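Local coordinates for glycosyl hydrolases family 31 family protein (Aspergillus niger, PDB 6DRU) that hydrolyses xyloglucan oligosaccharides, releasing alpha-xylose from the glucose at their non-reducing end, at residues Thr549-Met554 with Ser612-Leu617; Lys600-Gln605 with Tyr643-Arg648; Ala496-Ser501 with Trp513-Gly518; Asp247-Tyr252 with Asp464-Ser469; Pro647-Ser652 with Glu710-Gly715. All coordinates share one frame; numbering follows the deposited sequence.

Interaction 1: Thr549-Met554 with Ser612-Leu617; sequences TFLPFM and SIMRPL
M614 of the 612-617 segment projects between L551 and P552 at the seam where the family 31 TIM barrel meets the C-terminal beta domain. The loop 549-554 leads from helix 535-548 into the barrel strand 554-555, while M614 sits on strand 614-615, an outermost strand of the C-terminal antiparallel sheet. The closer half of the contact is centred on sulfur: M614 SD lies 3.8 Å from P552 CD and 3.9 Å from L551 CD2. The methionine places CG between its own backbone N and carbonyl carbon (chi1 57°), and a bend at the last torsion (chi3 -66°) turns CE to within 4.0 Å of L551 CD2, so that sulfur and methyl share one leucine branch. The proline and methionine side chains meet at nearly a right angle. The looser half lies at I613, where the branch methyl CG2 reaches P552 CG at 4.2 Å; I613 also packs on I602, F603 and F606 of helix 596-609. Neither half faces solvent, as all four touching residues are buried. The two segments are joined by apolar packing, and the loop's polar backbone is served from a third element: R592 of helix 582-594 bonds to the carbonyls of T549, L551 and P552. Beyond the contact, R615 is steadied by salt bridges to D229 and D620. Its remaining terminal nitrogen turns back on its own segment, where NH1 donates to S612 O at 3.2 Å with an N-H...O angle of 165°, the oxygen lying in the guanidinium plane.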
# COMPACT_ATOMS: atom_id res chain seq x y z
N THR A 549 50.35 -5.94 -3.92
CA THR A 549 51.36 -6.08 -2.88
C THR A 549 51.18 -5.04 -1.79
O THR A 549 51.44 -5.31 -0.61
CB THR A 549 52.76 -5.97 -3.49
OG1 THR A 549 52.83 -6.75 -4.69
CG2 THR A 549 53.81 -6.47 -2.50
N PHE A 550 50.73 -3.84 -2.16
CA PHE A 550 50.56 -2.75 -1.20
C PHE A 550 49.08 -2.50 -0.94
O PHE A 550 48.60 -1.36 -1.02
CB PHE A 550 51.26 -1.50 -1.72
CG PHE A 550 52.72 -1.71 -2.03
CD1 PHE A 550 53.68 -1.55 -1.04
CD2 PHE A 550 53.12 -2.10 -3.30
CE1 PHE A 550 55.01 -1.76 -1.32
CE2 PHE A 550 54.45 -2.31 -3.58
CZ PHE A 550 55.40 -2.14 -2.59
N LEU A 551 48.35 -3.56 -0.63
CA LEU A 551 46.95 -3.54 -0.24
C LEU A 551 46.79 -4.36 1.03
O LEU A 551 47.66 -5.17 1.36
CB LEU A 551 46.05 -4.11 -1.35
CG LEU A 551 45.80 -3.22 -2.56
CD1 LEU A 551 44.98 -3.95 -3.60
CD2 LEU A 551 45.10 -1.94 -2.12
N PRO A 552 45.70 -4.14 1.78
CA PRO A 552 45.52 -4.89 3.03
C PRO A 552 45.63 -6.40 2.86
O PRO A 552 46.14 -7.08 3.76
CB PRO A 552 44.12 -4.47 3.49
CG PRO A 552 43.98 -3.09 2.95
CD PRO A 552 44.66 -3.11 1.61
N PHE A 553 45.19 -6.94 1.73
CA PHE A 553 45.35 -8.35 1.42
C PHE A 553 45.74 -8.49 -0.04
O PHE A 553 45.10 -7.89 -0.91
CB PHE A 553 44.07 -9.14 1.72
CG PHE A 553 43.75 -9.24 3.19
CD1 PHE A 553 44.29 -10.25 3.96
CD2 PHE A 553 42.92 -8.31 3.79
CE1 PHE A 553 44.00 -10.34 5.31
CE2 PHE A 553 42.62 -8.39 5.14
CZ PHE A 553 43.17 -9.41 5.90
N MET A 554 46.78 -9.28 -0.30
CA MET A 554 47.26 -9.52 -1.65
C MET A 554 46.64 -10.81 -2.17
O MET A 554 46.97 -11.90 -1.69
CB MET A 554 48.79 -9.59 -1.68
CG MET A 554 49.38 -9.65 -3.08
SD MET A 554 51.11 -10.15 -3.08
CE MET A 554 51.47 -10.09 -4.84
N SER A 612 43.41 3.70 10.14
CA SER A 612 43.16 3.23 8.79
C SER A 612 44.43 2.66 8.17
O SER A 612 45.52 3.22 8.31
CB SER A 612 42.62 4.35 7.92
OG SER A 612 41.43 4.90 8.47
N ILE A 613 44.29 1.53 7.48
CA ILE A 613 45.43 0.83 6.90
C ILE A 613 45.85 1.53 5.61
O ILE A 613 46.92 2.14 5.56
CB ILE A 613 45.10 -0.66 6.66
CG1 ILE A 613 44.75 -1.32 7.99
CG2 ILE A 613 46.28 -1.36 6.00
CD1 ILE A 613 44.38 -2.78 7.87
N MET A 614 45.03 1.45 4.57
CA MET A 614 45.28 2.26 3.38
C MET A 614 44.56 3.59 3.54
O MET A 614 43.36 3.63 3.84
CB MET A 614 44.85 1.53 2.10
CG MET A 614 43.41 1.09 2.00
SD MET A 614 43.15 0.16 0.47
CE MET A 614 43.42 1.43 -0.77
N ARG A 615 45.30 4.68 3.36
CA ARG A 615 44.93 5.98 3.88
C ARG A 615 44.82 7.01 2.77
O ARG A 615 45.83 7.29 2.09
CB ARG A 615 45.95 6.43 4.93
CG ARG A 615 46.14 5.44 6.07
CD ARG A 615 47.31 5.81 6.97
NE ARG A 615 47.12 7.09 7.64
CZ ARG A 615 46.35 7.27 8.70
NH1 ARG A 615 45.68 6.25 9.23
NH2 ARG A 615 46.24 8.48 9.25
N PRO A 616 43.65 7.60 2.54
CA PRO A 616 43.57 8.74 1.62
C PRO A 616 44.41 9.90 2.13
O PRO A 616 44.64 10.05 3.33
CB PRO A 616 42.08 9.08 1.61
CG PRO A 616 41.52 8.46 2.85
CD PRO A 616 42.33 7.22 3.07
N LEU A 617 44.87 10.73 1.19
CA LEU A 617 45.89 11.73 1.51
C LEU A 617 45.40 12.80 2.48
O LEU A 617 46.23 13.44 3.13
CB LEU A 617 46.40 12.39 0.22
CG LEU A 617 47.14 11.47 -0.75
CD1 LEU A 617 47.67 12.25 -1.94
CD2 LEU A 617 48.26 10.73 -0.04

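Interaction 2: Lys600-Gln605 with Tyr643-Arg648; sequences KSIFNQ and YMFGPR
F645, whose ring I602 touches, has its carbonyl O hydrogen-bonded to Y598 OH, and that same hydroxyl is also bonded to the backbone N of R648 and weakly to that of L649. Y598 belongs to helix 596-609, as does I602, so one helix supplies both the polar anchor and the apolar side chain of this contact. The isoleucine uses both of its branches. I602 CG2 lies 3.6 Å from P647 CD and 4.0 Å from G646 CA. CD1, at the end of the longer branch, also approaches G646 CA (4.2 Å) and comes within 4.3 Å of F645 CZ. That methyl stands over one face of the phenylalanine ring, displaced from the ring centre toward the rim. With chi1 at 64°, CG1 occupies the position between the backbone N and the carbonyl carbon, which aims CD1 at the ring while CG2 stays beside the proline. The receiving element is a beta-hairpin of the C-terminal antiparallel sheet: strand 643-645 turns through G646, P647 and R648 into strand 649-651, and the backbones of Y643 and V651 bond across it. G646 takes a positive phi of 77° at the start of this turn, and its CA lies against the helix, so the backbone approaches I602 directly; the CA atoms of I602 and G646 are 6.0 Å apart. On the next helical position, F603 directs its ring to the barrel instead, meeting W512 and F553 edge-to-face. S601 OG bonds to the carbonyl O of G715, tying the same helix to the chain's C-terminal segment.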
# COMPACT_ATOMS: atom_id res chain seq x y z
N LYS A 600 51.75 -6.75 9.69
CA LYS A 600 51.20 -7.17 10.97
C LYS A 600 51.18 -6.01 11.97
O LYS A 600 50.32 -5.97 12.85
CB LYS A 600 52.01 -8.35 11.52
CG LYS A 600 51.68 -8.75 12.95
CD LYS A 600 52.68 -9.75 13.50
CE LYS A 600 52.06 -10.61 14.59
NZ LYS A 600 52.81 -11.88 14.81
N SER A 601 52.09 -5.05 11.81
CA SER A 601 52.11 -3.90 12.71
C SER A 601 50.97 -2.93 12.41
O SER A 601 50.32 -2.42 13.33
CB SER A 601 53.46 -3.19 12.62
OG SER A 601 53.55 -2.16 13.59
N ILE A 602 50.72 -2.65 11.13
CA ILE A 602 49.66 -1.70 10.79
C ILE A 602 48.28 -2.35 10.95
O ILE A 602 47.30 -1.66 11.22
CB ILE A 602 49.85 -1.14 9.37
CG1 ILE A 602 49.74 -2.23 8.32
CG2 ILE A 602 51.20 -0.43 9.27
CD1 ILE A 602 49.87 -1.72 6.89
N PHE A 603 48.19 -3.67 10.78
CA PHE A 603 46.94 -4.36 11.07
C PHE A 603 46.64 -4.35 12.56
O PHE A 603 45.47 -4.38 12.96
CB PHE A 603 46.98 -5.80 10.55
CG PHE A 603 46.38 -5.97 9.18
CD1 PHE A 603 45.02 -6.19 9.03
CD2 PHE A 603 47.18 -5.91 8.05
CE1 PHE A 603 44.47 -6.36 7.77
CE2 PHE A 603 46.63 -6.07 6.79
CZ PHE A 603 45.27 -6.29 6.65
N ASN A 604 47.68 -4.30 13.39
CA ASN A 604 47.47 -4.26 14.83
C ASN A 604 46.96 -2.90 15.28
O ASN A 604 46.11 -2.81 16.18
CB ASN A 604 48.78 -4.61 15.55
CG ASN A 604 48.64 -4.58 17.06
OD1 ASN A 604 48.94 -3.57 17.70
ND2 ASN A 604 48.18 -5.68 17.64
N GLN A 605 47.46 -1.82 14.68
CA GLN A 605 46.98 -0.49 15.03
C GLN A 605 45.54 -0.27 14.58
O GLN A 605 44.77 0.42 15.26
CB GLN A 605 47.89 0.58 14.45
CG GLN A 605 49.01 0.97 15.39
CD GLN A 605 48.48 1.58 16.67
OE1 GLN A 605 47.67 2.51 16.64
NE2 GLN A 605 48.92 1.05 17.80
N TYR A 643 47.70 6.96 -2.24
CA TYR A 643 47.31 6.75 -0.85
C TYR A 643 48.53 6.36 -0.04
O TYR A 643 49.56 5.94 -0.58
CB TYR A 643 46.23 5.67 -0.73
CG TYR A 643 46.69 4.29 -1.15
CD1 TYR A 643 46.66 3.91 -2.49
CD2 TYR A 643 47.14 3.37 -0.21
CE1 TYR A 643 47.08 2.66 -2.88
CE2 TYR A 643 47.55 2.11 -0.60
CZ TYR A 643 47.52 1.76 -1.93
OH TYR A 643 47.93 0.50 -2.32
N MET A 644 48.40 6.51 1.28
CA MET A 644 49.42 6.05 2.21
C MET A 644 49.05 4.64 2.67
O MET A 644 48.01 4.45 3.31
CB MET A 644 49.52 7.00 3.41
CG MET A 644 50.12 8.36 3.07
SD MET A 644 51.90 8.35 2.76
CE MET A 644 52.53 7.91 4.38
N PHE A 645 49.89 3.67 2.33
CA PHE A 645 49.71 2.29 2.80
C PHE A 645 50.50 2.16 4.10
O PHE A 645 51.71 1.95 4.09
CB PHE A 645 50.18 1.29 1.75
CG PHE A 645 49.89 -0.13 2.12
CD1 PHE A 645 48.59 -0.56 2.31
CD2 PHE A 645 50.92 -1.04 2.27
CE1 PHE A 645 48.33 -1.88 2.64
CE2 PHE A 645 50.66 -2.36 2.60
CZ PHE A 645 49.36 -2.77 2.79
N GLY A 646 49.80 2.28 5.22
CA GLY A 646 50.44 2.40 6.51
C GLY A 646 50.96 3.81 6.70
O GLY A 646 50.71 4.70 5.89
N PRO A 647 51.72 4.03 7.78
CA PRO A 647 52.20 5.39 8.07
C PRO A 647 53.42 5.82 7.27
O PRO A 647 53.75 7.01 7.28
CB PRO A 647 52.54 5.32 9.57
CG PRO A 647 52.92 3.90 9.78
CD PRO A 647 52.06 3.08 8.85
N ARG A 648 54.09 4.92 6.56
CA ARG A 648 55.36 5.24 5.93
C ARG A 648 55.37 5.14 4.41
O ARG A 648 56.15 5.86 3.77
CB ARG A 648 56.48 4.34 6.49
CG ARG A 648 56.60 4.37 8.00
CD ARG A 648 57.38 5.58 8.48
NE ARG A 648 57.35 5.72 9.93
CZ ARG A 648 58.38 5.47 10.73
NH1 ARG A 648 59.54 5.06 10.21
NH2 ARG A 648 58.27 5.62 12.04

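Interaction 3: Ala496-Ser501 with Trp513-Gly518; sequences AVQVAS and WTVDAG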
# COMPACT_ATOMS: atom_id res chain seq x y z
N ALA A 496 42.29 1.99 -12.31
CA ALA A 496 42.35 3.32 -11.72
C ALA A 496 41.18 3.58 -10.78
O ALA A 496 41.34 4.29 -9.78
CB ALA A 496 42.39 4.38 -12.82
N VAL A 497 40.00 3.03 -11.07
CA VAL A 497 38.84 3.32 -10.25
C VAL A 497 38.82 2.50 -8.96
O VAL A 497 38.18 2.90 -7.99
CB VAL A 497 37.53 3.13 -11.03
CG1 VAL A 497 37.61 3.85 -12.37
CG2 VAL A 497 37.22 1.66 -11.23
N GLN A 498 39.50 1.34 -8.94
CA GLN A 498 39.47 0.49 -7.75
C GLN A 498 40.10 1.19 -6.55
O GLN A 498 39.72 0.91 -5.41
CB GLN A 498 40.18 -0.83 -8.02
CG GLN A 498 39.55 -1.68 -9.10
CD GLN A 498 38.05 -1.79 -8.93
OE1 GLN A 498 37.56 -2.33 -7.94
NE2 GLN A 498 37.31 -1.28 -9.91
N VAL A 499 41.07 2.07 -6.79
CA VAL A 499 41.78 2.72 -5.69
C VAL A 499 40.82 3.58 -4.87
O VAL A 499 40.78 3.50 -3.64
CB VAL A 499 42.96 3.55 -6.22
CG1 VAL A 499 43.76 4.13 -5.06
CG2 VAL A 499 43.84 2.70 -7.12
N ALA A 500 40.02 4.41 -5.55
CA ALA A 500 39.10 5.30 -4.85
C ALA A 500 38.04 4.53 -4.08
O ALA A 500 37.56 5.00 -3.04
CB ALA A 500 38.44 6.26 -5.84
N SER A 501 37.66 3.34 -4.56
CA SER A 501 36.70 2.52 -3.84
C SER A 501 37.27 2.04 -2.51
O SER A 501 36.57 2.06 -1.48
CB SER A 501 36.27 1.33 -4.70
OG SER A 501 35.18 0.63 -4.11
N TRP A 513 40.32 -4.78 3.15
CA TRP A 513 39.81 -4.55 1.81
C TRP A 513 40.85 -5.01 0.79
O TRP A 513 42.05 -4.93 1.03
CB TRP A 513 39.47 -3.07 1.59
CG TRP A 513 38.90 -2.76 0.25
CD1 TRP A 513 37.59 -2.82 -0.12
CD2 TRP A 513 39.63 -2.34 -0.91
NE1 TRP A 513 37.45 -2.46 -1.44
CE2 TRP A 513 38.69 -2.17 -1.95
CE3 TRP A 513 40.98 -2.11 -1.17
CZ2 TRP A 513 39.06 -1.76 -3.23
CZ3 TRP A 513 41.35 -1.70 -2.44
CH2 TRP A 513 40.39 -1.53 -3.45
N THR A 514 40.36 -5.48 -0.36
CA THR A 514 41.24 -6.01 -1.40
C THR A 514 40.49 -6.01 -2.73
O THR A 514 39.32 -5.60 -2.81
CB THR A 514 41.74 -7.40 -1.02
OG1 THR A 514 42.32 -8.04 -2.17
CG2 THR A 514 40.61 -8.24 -0.45
N VAL A 515 41.17 -6.47 -3.78
CA VAL A 515 40.62 -6.51 -5.13
C VAL A 515 40.96 -7.86 -5.76
O VAL A 515 41.64 -8.70 -5.16
CB VAL A 515 41.17 -5.38 -6.02
CG1 VAL A 515 40.55 -4.05 -5.65
CG2 VAL A 515 42.69 -5.32 -5.94
N ASP A 516 40.50 -8.05 -7.00
CA ASP A 516 40.94 -9.15 -7.85
C ASP A 516 42.10 -8.66 -8.70
O ASP A 516 41.91 -7.79 -9.57
CB ASP A 516 39.79 -9.66 -8.72
CG ASP A 516 38.76 -10.44 -7.93
OD1 ASP A 516 37.75 -10.86 -8.54
OD2 ASP A 516 38.93 -10.58 -6.71
N ALA A 517 43.29 -9.20 -8.47
CA ALA A 517 44.46 -8.80 -9.23
C ALA A 517 44.28 -9.13 -10.71
O ALA A 517 44.20 -10.30 -11.09
CB ALA A 517 45.72 -9.48 -8.69
N GLY A 518 44.20 -8.09 -11.54
CA GLY A 518 44.01 -8.26 -12.96
C GLY A 518 42.59 -8.11 -13.44
O GLY A 518 42.34 -8.28 -14.64
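Q498 and S501 of helix 492-508 pack on W513 and V515, which follow in the beta-alpha-beta unit of the TIM barrel formed by strand 481-484, that helix and strand 513-514. The apolar component is small: Q498 CB lies 4.0 Å from V515 CG1, and S501 CB lies 4.4 Å from W513 CZ2. All four residues are buried. The polar end of Q498 bonds away from the contact, its chain bending at chi2 (-47°) instead of extending. OE1 is hydrogen-bonded to S485 OG, just beyond strand 481-484, and NE2 makes a weak bond back to T494 O within the helix. The glutamine therefore links helix and preceding strand end while its aliphatic part touches the next strand's exit. The side chain is about 9 Å from that of D487, assigned as the proton donor, so it belongs to the surroundings of the active site and not to its first shell. The remaining component joins backbone to ring. W513 holds CG anti to its N (chi1 -178°), which directs the six-membered ring at the helix, where CZ2 and CH2 approach Q498 O obliquely at 3.5 Å and 3.2 Å.

Interaction 4: Asp247-Tyr252 with Asp464-Ser469; sequences DFSLGY and DHVSLS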
# COMPACT_ATOMS: atom_id res chain seq x y z
N ASP A 247 48.26 -14.60 10.83
CA ASP A 247 49.48 -14.22 10.13
C ASP A 247 49.52 -14.77 8.71
O ASP A 247 50.04 -14.10 7.81
CB ASP A 247 50.70 -14.68 10.92
CG ASP A 247 50.89 -13.91 12.22
OD1 ASP A 247 50.45 -12.75 12.29
OD2 ASP A 247 51.49 -14.48 13.16
N PHE A 248 48.97 -15.96 8.49
CA PHE A 248 49.06 -16.57 7.17
C PHE A 248 48.28 -15.77 6.13
O PHE A 248 48.66 -15.76 4.95
CB PHE A 248 48.56 -18.02 7.21
CG PHE A 248 47.06 -18.15 7.16
CD1 PHE A 248 46.31 -18.02 8.31
CD2 PHE A 248 46.42 -18.42 5.97
CE1 PHE A 248 44.93 -18.15 8.27
CE2 PHE A 248 45.05 -18.55 5.92
CZ PHE A 248 44.30 -18.41 7.07
N SER A 249 47.20 -15.10 6.54
CA SER A 249 46.38 -14.34 5.59
C SER A 249 47.10 -13.13 5.01
O SER A 249 46.61 -12.56 4.03
CB SER A 249 45.08 -13.90 6.27
OG SER A 249 45.35 -13.04 7.37
N LEU A 250 48.23 -12.73 5.58
CA LEU A 250 48.97 -11.57 5.08
C LEU A 250 49.90 -11.92 3.92
O LEU A 250 50.60 -11.03 3.43
CB LEU A 250 49.77 -10.93 6.21
CG LEU A 250 48.97 -10.49 7.44
CD1 LEU A 250 49.89 -9.96 8.52
CD2 LEU A 250 47.94 -9.45 7.04
N GLY A 251 49.92 -13.17 3.48
CA GLY A 251 50.80 -13.61 2.42
C GLY A 251 50.18 -13.51 1.04
O GLY A 251 49.36 -12.63 0.76
N TYR A 252 50.58 -14.43 0.17
CA TYR A 252 50.09 -14.47 -1.20
C TYR A 252 48.90 -15.42 -1.30
O TYR A 252 48.99 -16.59 -0.91
CB TYR A 252 51.21 -14.92 -2.14
CG TYR A 252 50.78 -15.08 -3.58
CD1 TYR A 252 50.53 -13.97 -4.38
CD2 TYR A 252 50.65 -16.34 -4.15
CE1 TYR A 252 50.14 -14.12 -5.70
CE2 TYR A 252 50.27 -16.50 -5.46
CZ TYR A 252 50.01 -15.39 -6.24
OH TYR A 252 49.63 -15.55 -7.55
N ASP A 464 41.87 -16.95 13.96
CA ASP A 464 42.59 -18.10 13.41
C ASP A 464 42.30 -18.29 11.93
O ASP A 464 43.15 -18.81 11.20
CB ASP A 464 42.22 -19.38 14.16
CG ASP A 464 42.94 -19.51 15.48
OD1 ASP A 464 43.70 -18.58 15.85
OD2 ASP A 464 42.74 -20.53 16.17
N HIS A 465 41.12 -17.87 11.47
CA HIS A 465 40.71 -18.03 10.09
C HIS A 465 39.95 -16.78 9.66
O HIS A 465 39.54 -15.96 10.49
CB HIS A 465 39.85 -19.28 9.92
CG HIS A 465 40.40 -20.49 10.62
ND1 HIS A 465 41.42 -21.25 10.10
CD2 HIS A 465 40.09 -21.04 11.82
CE1 HIS A 465 41.70 -22.23 10.94
NE2 HIS A 465 40.91 -22.13 11.99
N VAL A 466 39.77 -16.63 8.35
CA VAL A 466 39.10 -15.47 7.77
C VAL A 466 37.99 -15.93 6.84
O VAL A 466 37.89 -17.10 6.48
CB VAL A 466 40.08 -14.55 7.01
CG1 VAL A 466 41.26 -14.17 7.88
CG2 VAL A 466 40.55 -15.23 5.74
N SER A 467 37.15 -14.98 6.46
CA SER A 467 36.13 -15.18 5.44
C SER A 467 36.25 -14.08 4.40
O SER A 467 36.68 -12.96 4.70
CB SER A 467 34.71 -15.18 6.04
OG SER A 467 34.32 -13.88 6.43
N LEU A 468 35.89 -14.40 3.17
CA LEU A 468 35.96 -13.47 2.05
C LEU A 468 34.54 -13.11 1.64
O LEU A 468 33.81 -13.96 1.11
CB LEU A 468 36.75 -14.07 0.89
CG LEU A 468 36.93 -13.24 -0.38
CD1 LEU A 468 37.63 -11.92 -0.08
CD2 LEU A 468 37.71 -14.02 -1.42
N SER A 469 34.15 -11.86 1.88
CA SER A 469 32.80 -11.39 1.62
C SER A 469 32.82 -10.28 0.58
O SER A 469 33.79 -9.53 0.47
CB SER A 469 32.14 -10.89 2.91
OG SER A 469 30.96 -10.15 2.62
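F248 with D464, and S249 with V466, form a sparse, partly buried packing contact across the end of the TIM barrel at which its strands begin. The short 3-10 segment 247-250 precedes strand 252-254, and D464 to V466 precede strand 467-469. In the order of the barrel strands these are the first and the fifth, on opposite sides of an eight-stranded barrel, so the contact spans its floor. The evidence is two approaches. At the outer one, F248 CE1 lies 3.5 Å from D464 O, and the carbonyl oxygen sits at the edge of the ring, near its plane. With chi1 at 81°, F248 carries its ring out from the 3-10 turn toward that carbonyl; the side chain also touches N391 and E319, at the starts of strands 391-394 and 319-328. At the inner approach, S249 CB meets V466 CG1 at 4.2 Å, both residues buried and each with CB directed at the other segment. The serine OG is hydrogen-bonded to P246 O instead. V466 bonds through its backbone N to N391 OD1, and its side chain lies alongside P246, M321 and M482. H465 points away from segment 247-252 and meets Y385 edge-to-face. The chemistry is thus methyl-to-methylene packing plus a C-H edge facing a carbonyl, probably at most a weak electrostatic attraction. Since the polar atoms are satisfied within the same loop (S249 OG by P246 O) or by strand 391-394 (V466 N by N391 OD1), the mutual touch of the two segments is essentially nonpolar and undirected.

Interaction 5: Pro647-Ser652 with Glu710-Gly715; sequences PRLLVS and EELLSG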
# COMPACT_ATOMS: atom_id res chain seq x y z
N PRO A 647 51.72 4.03 7.78
CA PRO A 647 52.20 5.39 8.07
C PRO A 647 53.42 5.82 7.27
O PRO A 647 53.75 7.01 7.28
CB PRO A 647 52.54 5.32 9.57
CG PRO A 647 52.92 3.90 9.78
CD PRO A 647 52.06 3.08 8.85
N ARG A 648 54.09 4.92 6.56
CA ARG A 648 55.36 5.24 5.93
C ARG A 648 55.37 5.14 4.41
O ARG A 648 56.15 5.86 3.77
CB ARG A 648 56.48 4.34 6.49
CG ARG A 648 56.60 4.37 8.00
CD ARG A 648 57.38 5.58 8.48
NE ARG A 648 57.35 5.72 9.93
CZ ARG A 648 58.38 5.47 10.73
NH1 ARG A 648 59.54 5.06 10.21
NH2 ARG A 648 58.27 5.62 12.04
N LEU A 649 54.53 4.30 3.81
CA LEU A 649 54.58 4.06 2.38
C LEU A 649 53.55 4.91 1.65
O LEU A 649 52.41 5.04 2.10
CB LEU A 649 54.34 2.58 2.07
CG LEU A 649 55.44 1.61 2.53
CD1 LEU A 649 55.03 0.18 2.23
CD2 LEU A 649 56.75 1.94 1.85
N LEU A 650 53.97 5.50 0.52
CA LEU A 650 53.07 6.22 -0.38
C LEU A 650 53.04 5.48 -1.71
O LEU A 650 54.08 5.35 -2.37
CB LEU A 650 53.52 7.67 -0.57
CG LEU A 650 52.74 8.46 -1.61
CD1 LEU A 650 51.45 9.00 -1.02
CD2 LEU A 650 53.58 9.60 -2.18
N VAL A 651 51.86 5.03 -2.11
CA VAL A 651 51.70 4.16 -3.28
C VAL A 651 50.89 4.90 -4.34
O VAL A 651 49.98 5.67 -4.02
CB VAL A 651 51.01 2.83 -2.89
CG1 VAL A 651 50.93 1.89 -4.09
CG2 VAL A 651 51.75 2.17 -1.73
N SER A 652 51.23 4.66 -5.61
CA SER A 652 50.50 5.22 -6.74
C SER A 652 50.65 4.27 -7.92
O SER A 652 51.70 4.23 -8.57
CB SER A 652 50.99 6.62 -7.10
OG SER A 652 50.32 7.11 -8.26
N GLU A 710 64.71 0.48 6.36
CA GLU A 710 64.98 -0.61 7.27
C GLU A 710 64.15 -0.51 8.54
O GLU A 710 63.91 -1.53 9.20
CB GLU A 710 66.49 -0.65 7.58
CG GLU A 710 66.93 -1.78 8.49
CD GLU A 710 67.09 -1.35 9.93
OE1 GLU A 710 66.76 -0.19 10.25
OE2 GLU A 710 67.56 -2.18 10.74
N GLU A 711 63.68 0.69 8.89
CA GLU A 711 62.81 0.83 10.06
C GLU A 711 61.39 0.38 9.75
O GLU A 711 60.76 -0.31 10.56
CB GLU A 711 62.77 2.28 10.54
CG GLU A 711 64.03 3.08 10.33
CD GLU A 711 63.81 4.55 10.64
OE1 GLU A 711 63.83 4.91 11.83
OE2 GLU A 711 63.61 5.33 9.69
N LEU A 712 60.86 0.77 8.58
CA LEU A 712 59.51 0.35 8.21
C LEU A 712 59.44 -1.15 8.00
O LEU A 712 58.41 -1.77 8.31
CB LEU A 712 59.04 1.12 6.98
CG LEU A 712 59.42 0.71 5.55
CD1 LEU A 712 58.42 -0.28 4.97
CD2 LEU A 712 59.55 1.93 4.66
N LEU A 713 60.51 -1.76 7.48
CA LEU A 713 60.56 -3.21 7.37
C LEU A 713 60.64 -3.88 8.73
O LEU A 713 60.36 -5.08 8.84
CB LEU A 713 61.74 -3.63 6.50
CG LEU A 713 61.44 -4.07 5.07
CD1 LEU A 713 60.71 -2.98 4.30
CD2 LEU A 713 62.72 -4.47 4.35
N SER A 714 61.01 -3.13 9.78
CA SER A 714 61.08 -3.69 11.12
C SER A 714 59.72 -3.71 11.82
O SER A 714 59.53 -4.50 12.75
CB SER A 714 62.06 -2.89 11.98
OG SER A 714 61.46 -1.70 12.47
N GLY A 715 58.78 -2.87 11.38
CA GLY A 715 57.47 -2.78 11.97
C GLY A 715 57.32 -1.67 13.01
O GLY A 715 56.20 -1.19 13.22
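L712 meets two consecutive residues at the end of the hairpin turn. Its CB lies 4.1 Å from R648 CB, where the two side chains run past one another in opposite directions, and its CD2 lies 4.0 Å from L649 CD2, where the leucines meet at about a right angle. L712 has chi1 at 82°, with CG between its backbone N and carbonyl carbon, and this swings both methyls over to L649. Beside the leucine packing, R648 bends at chi2 (-81°) to carry its guanidinium toward E711. NH1 and OE2 remain 4.1 Å apart, beyond salt-bridge range, and the planes of the two charged groups are 63° apart, so any attraction is probably long-range and loosely oriented. A firmer partner for that carboxylate lies in the second shell: S708, just before helix 709-712, is bonded through both its N (to E711 OE2) and its OG (to E710 N). R648 is placed through its backbone, which pairs with L706 and whose N also bonds to Y598 OH. Strand 649-651 runs antiparallel between strands 643-645 and 703-705 of the C-terminal sheet. Helix 709-712 follows strand 703-705 after a short link and sets L712 against H705 on that strand and Y598 of helix 596-609, so L712 lies where strand 703-705 and helix 596-609 adjoin.

In the fold
Along the chain, interaction 4 closes before interaction 3 opens, and both lie on the TIM barrel with centres about 18 Å apart. Interactions 1 and 2 follow with alternating segments; interaction 2 shares P647 and R648 with interaction 5. Strands 614-615, 643-645 and 649-651, adjacent in the C-terminal antiparallel sheet, carry interactions 1, 2 and 5 in turn; centres of 1 and 2 are about 7 Å apart, those of 2 and 5 about 8 Å. Interaction 1 touches all the others, and interaction 2 also reaches the barrel through F603 on L250. Barrel and C-terminal domain thus form one continuous packed unit, with the strand-start end of the barrel resting against helix 596-609.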